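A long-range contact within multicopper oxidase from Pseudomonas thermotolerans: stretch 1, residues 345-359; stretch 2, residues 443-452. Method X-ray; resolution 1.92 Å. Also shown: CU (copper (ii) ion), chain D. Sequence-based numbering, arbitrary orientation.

Stretch 1, residues 345-359: YKYWQINGQAWDIND
Stretch 2 (443-452) DHMETGLMAA

Where a chain leaves a helix, the carbonyls just beyond its end need donors that the helix no longer supplies; in this multicopper oxidase a distant loop supplies them to Thr447 O and Gly448 O. The helix runs through Glu446, and Thr447 (phi/psi -107/30) is the first residue to leave it. Thr447 OG1, with chi1 p, turns back to donate to Asp443 O at 2.8 Å, while Leu449 N donates to His444 O at 2.7 Å. Thr447 O faces stretch 1 and accepts two backbone donors, Trp348 N at 2.9 Å and Gln349 N at 3.1 Å, with N-H...O angles of 131° and 145°.

Gly448 carries the next link. Gly448 O accepts Asp356 N at 2.8 Å and a nearly straight 166°, and also a weak bond from Met450 N at 2.9 Å. Its phi/psi of 121/-18 calls for glycine, and an ideal CB would lie 2.1 Å from Gln349 O. Without one, Gly448 CA approaches Gln349 O at 3.3 Å and Asp356 O at 3.4 Å in CA-H...O contacts, and the CA atoms of Gly448 and Asp356 come within 4.1 Å. Gln349 O and Gly448 O, 3.4 Å apart, are both acceptors and cannot bond.

Between Gln349 and Asp356 the loop reverses through a type I' turn, Asn351 to Ala354, closed by Asn351 N to Ala354 O (2.7 Å) and Ala354 N to Asn351 O (3.0 Å). Ile350 O is less fortunate: Leu449 CD1 covers it at 3.2 Å, and it has no polar partner.

Side chains fill the remainder. Gln349 (chi1 m) packs CB against Leu449 CB at 3.7 Å and lays NE2 over one face of the His444 ring, 3.6 Å from His444 NE2, which is hydrogen-bonded elsewhere in the structure. His444 ND1 binds the copper at 2.1 Å. Asp356 (chi1 t) brings OD1 to 3.4 Å from Met450 CE.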

# COMPACT_ATOMS: atom_id res chain seq x y z
N TYR A 345 -3.54 12.93 -21.31
CA TYR A 345 -2.11 12.68 -21.40
C TYR A 345 -1.37 13.97 -21.11
O TYR A 345 -0.42 14.31 -21.83
CB TYR A 345 -1.75 12.11 -22.78
N LYS A 346 -1.81 14.69 -20.08
CA LYS A 346 -1.02 15.81 -19.55
C LYS A 346 -1.42 16.06 -18.08
O LYS A 346 -1.81 15.15 -17.43
CB LYS A 346 -1.16 17.06 -20.46
CG LYS A 346 -2.47 17.85 -20.30
CD LYS A 346 -2.58 18.99 -21.28
CE LYS A 346 -3.46 18.62 -22.47
NZ LYS A 346 -2.94 17.41 -23.19
N TYR A 347 -1.25 17.29 -17.60
CA TYR A 347 -1.67 17.77 -16.24
C TYR A 347 -3.19 17.92 -15.83
O TYR A 347 -3.79 19.01 -16.00
CB TYR A 347 -1.03 19.17 -16.03
N TRP A 348 -3.79 16.88 -15.21
CA TRP A 348 -5.16 16.99 -14.68
C TRP A 348 -5.27 17.34 -13.17
O TRP A 348 -6.36 17.64 -12.66
CB TRP A 348 -5.90 15.68 -14.90
CG TRP A 348 -5.86 15.07 -16.33
CD1 TRP A 348 -5.72 13.73 -16.62
CD2 TRP A 348 -5.89 15.75 -17.61
NE1 TRP A 348 -5.69 13.53 -17.98
CE2 TRP A 348 -5.80 14.74 -18.62
CE3 TRP A 348 -6.01 17.10 -18.00
CZ2 TRP A 348 -5.82 15.04 -20.00
CZ3 TRP A 348 -6.03 17.41 -19.39
CH2 TRP A 348 -5.93 16.37 -20.37
N GLN A 349 -4.16 17.25 -12.45
CA GLN A 349 -4.14 17.48 -11.04
C GLN A 349 -2.90 18.30 -10.69
O GLN A 349 -1.90 18.26 -11.38
CB GLN A 349 -4.17 16.13 -10.30
CG GLN A 349 -5.23 15.15 -10.86
CD GLN A 349 -6.63 15.19 -10.19
OE1 GLN A 349 -6.92 15.99 -9.23
NE2 GLN A 349 -7.51 14.32 -10.67
N ILE A 350 -2.99 18.97 -9.55
CA ILE A 350 -2.14 20.05 -9.18
C ILE A 350 -1.93 19.80 -7.66
O ILE A 350 -2.81 19.19 -7.04
CB ILE A 350 -2.89 21.40 -9.52
CG1 ILE A 350 -2.17 22.22 -10.62
CG2 ILE A 350 -3.20 22.25 -8.27
CD1 ILE A 350 -2.95 23.47 -11.08
N ASN A 351 -0.76 20.18 -7.11
CA ASN A 351 -0.49 20.31 -5.66
C ASN A 351 -0.05 21.72 -5.29
O ASN A 351 1.09 22.10 -5.61
CB ASN A 351 0.60 19.30 -5.19
CG ASN A 351 0.01 18.01 -4.73
OD1 ASN A 351 -1.16 17.99 -4.42
ND2 ASN A 351 0.79 16.93 -4.70
N GLY A 352 -0.91 22.49 -4.64
CA GLY A 352 -0.54 23.86 -4.33
C GLY A 352 -0.34 24.68 -5.59
O GLY A 352 0.57 25.52 -5.65
N GLN A 353 -1.21 24.48 -6.58
CA GLN A 353 -1.01 24.94 -7.96
C GLN A 353 0.17 24.31 -8.81
O GLN A 353 0.40 24.76 -9.95
CB GLN A 353 -0.92 26.48 -7.98
N ALA A 354 0.90 23.28 -8.35
CA ALA A 354 2.01 22.75 -9.16
C ALA A 354 1.62 21.39 -9.59
O ALA A 354 1.31 20.65 -8.78
CB ALA A 354 3.31 22.74 -8.36
N TRP A 355 1.49 21.15 -10.91
CA TRP A 355 1.36 19.80 -11.51
C TRP A 355 2.72 19.12 -11.35
O TRP A 355 3.71 19.82 -11.36
CB TRP A 355 0.96 19.96 -13.00
CG TRP A 355 2.17 20.14 -14.10
CD1 TRP A 355 2.23 19.52 -15.34
CD2 TRP A 355 3.41 20.96 -14.04
NE1 TRP A 355 3.37 19.87 -16.01
CE2 TRP A 355 4.12 20.74 -15.25
CE3 TRP A 355 3.98 21.83 -13.08
CZ2 TRP A 355 5.37 21.37 -15.54
CZ3 TRP A 355 5.24 22.45 -13.37
CH2 TRP A 355 5.91 22.21 -14.59
N ASP A 356 2.80 17.80 -11.09
CA ASP A 356 4.06 17.04 -11.37
C ASP A 356 4.09 16.67 -12.88
O ASP A 356 3.07 16.29 -13.50
CB ASP A 356 4.26 15.77 -10.45
CG ASP A 356 5.80 15.31 -10.26
OD1 ASP A 356 6.16 14.34 -10.98
OD2 ASP A 356 6.63 15.82 -9.39
N ILE A 357 5.28 16.81 -13.47
CA ILE A 357 5.55 16.35 -14.85
C ILE A 357 6.30 15.02 -14.71
O ILE A 357 7.51 14.95 -14.45
CB ILE A 357 6.30 17.40 -15.75
CG1 ILE A 357 6.71 16.80 -17.14
CG2 ILE A 357 7.46 18.04 -14.99
CD1 ILE A 357 5.59 16.07 -17.88
N ASN A 358 5.56 13.93 -14.85
CA ASN A 358 6.14 12.63 -14.59
C ASN A 358 7.23 12.24 -15.68
O ASN A 358 7.94 11.24 -15.52
CB ASN A 358 4.99 11.65 -14.23
CG ASN A 358 5.13 10.30 -14.87
OD1 ASN A 358 6.08 9.55 -14.60
ND2 ASN A 358 4.15 9.96 -15.71
N ASP A 359 7.41 13.13 -16.69
CA ASP A 359 8.47 13.15 -17.75
C ASP A 359 9.74 14.07 -17.61
O ASP A 359 10.53 14.14 -18.57
CB ASP A 359 7.85 13.58 -19.12
CG ASP A 359 6.59 12.83 -19.48
OD1 ASP A 359 6.65 11.59 -19.70
OD2 ASP A 359 5.54 13.51 -19.58
N ASP A 443 -2.78 6.83 -11.91
CA ASP A 443 -3.24 7.92 -12.82
C ASP A 443 -3.16 9.33 -12.34
O ASP A 443 -2.73 10.19 -13.07
CB ASP A 443 -4.72 7.71 -13.09
CG ASP A 443 -4.94 6.95 -14.29
OD1 ASP A 443 -4.00 6.30 -14.77
OD2 ASP A 443 -6.06 7.03 -14.79
N HIS A 444 -3.61 9.61 -11.14
CA HIS A 444 -3.52 10.97 -10.64
C HIS A 444 -2.11 11.35 -10.37
O HIS A 444 -1.79 12.51 -10.57
CB HIS A 444 -4.26 11.15 -9.35
CG HIS A 444 -5.72 11.02 -9.51
ND1 HIS A 444 -6.56 11.08 -8.43
CD2 HIS A 444 -6.50 10.80 -10.60
CE1 HIS A 444 -7.81 10.95 -8.85
NE2 HIS A 444 -7.80 10.77 -10.16
N MET A 445 -1.29 10.40 -9.88
CA MET A 445 0.10 10.66 -9.58
C MET A 445 0.77 10.98 -10.90
O MET A 445 1.53 11.93 -10.98
CB MET A 445 0.78 9.45 -8.95
CG MET A 445 2.31 9.51 -8.85
SD MET A 445 2.96 7.88 -8.37
CE MET A 445 3.04 7.23 -10.01
N GLU A 446 0.49 10.18 -11.93
CA GLU A 446 1.12 10.41 -13.24
C GLU A 446 0.59 11.61 -13.98
O GLU A 446 1.31 12.08 -14.92
CB GLU A 446 1.04 9.21 -14.16
CG GLU A 446 2.03 8.07 -13.78
CD GLU A 446 1.92 6.86 -14.72
OE1 GLU A 446 2.51 5.81 -14.37
OE2 GLU A 446 1.26 6.91 -15.81
N THR A 447 -0.61 12.11 -13.64
CA THR A 447 -1.16 13.26 -14.35
C THR A 447 -1.07 14.46 -13.47
O THR A 447 -1.93 15.33 -13.57
CB THR A 447 -2.59 13.00 -14.88
OG1 THR A 447 -3.53 12.72 -13.81
CG2 THR A 447 -2.54 11.85 -15.85
N GLY A 448 -0.08 14.51 -12.57
CA GLY A 448 0.18 15.74 -11.82
C GLY A 448 0.12 15.75 -10.28
O GLY A 448 0.64 16.69 -9.66
N LEU A 449 -0.51 14.76 -9.65
CA LEU A 449 -0.79 14.85 -8.21
C LEU A 449 0.38 14.25 -7.41
O LEU A 449 0.27 13.19 -6.77
CB LEU A 449 -2.11 14.16 -7.90
CG LEU A 449 -2.84 14.51 -6.62
CD1 LEU A 449 -2.91 16.03 -6.46
CD2 LEU A 449 -4.24 13.88 -6.65
N MET A 450 1.51 14.95 -7.47
CA MET A 450 2.70 14.53 -6.81
C MET A 450 3.55 15.74 -6.54
O MET A 450 3.57 16.71 -7.32
CB MET A 450 3.44 13.48 -7.59
CG MET A 450 4.82 13.13 -7.09
SD MET A 450 5.28 11.45 -7.53
CE MET A 450 5.76 11.48 -9.26
N ALA A 451 4.22 15.69 -5.42
CA ALA A 451 5.19 16.67 -5.12
C ALA A 451 6.32 16.01 -4.37
O ALA A 451 6.31 14.81 -4.09
CB ALA A 451 4.55 17.74 -4.30
N ALA A 452 7.33 16.79 -4.09
CA ALA A 452 8.48 16.33 -3.38
C ALA A 452 8.67 17.24 -2.15
O ALA A 452 8.52 18.47 -2.23
CB ALA A 452 9.69 16.35 -4.30
CU CU D . -5.98 11.05 -6.45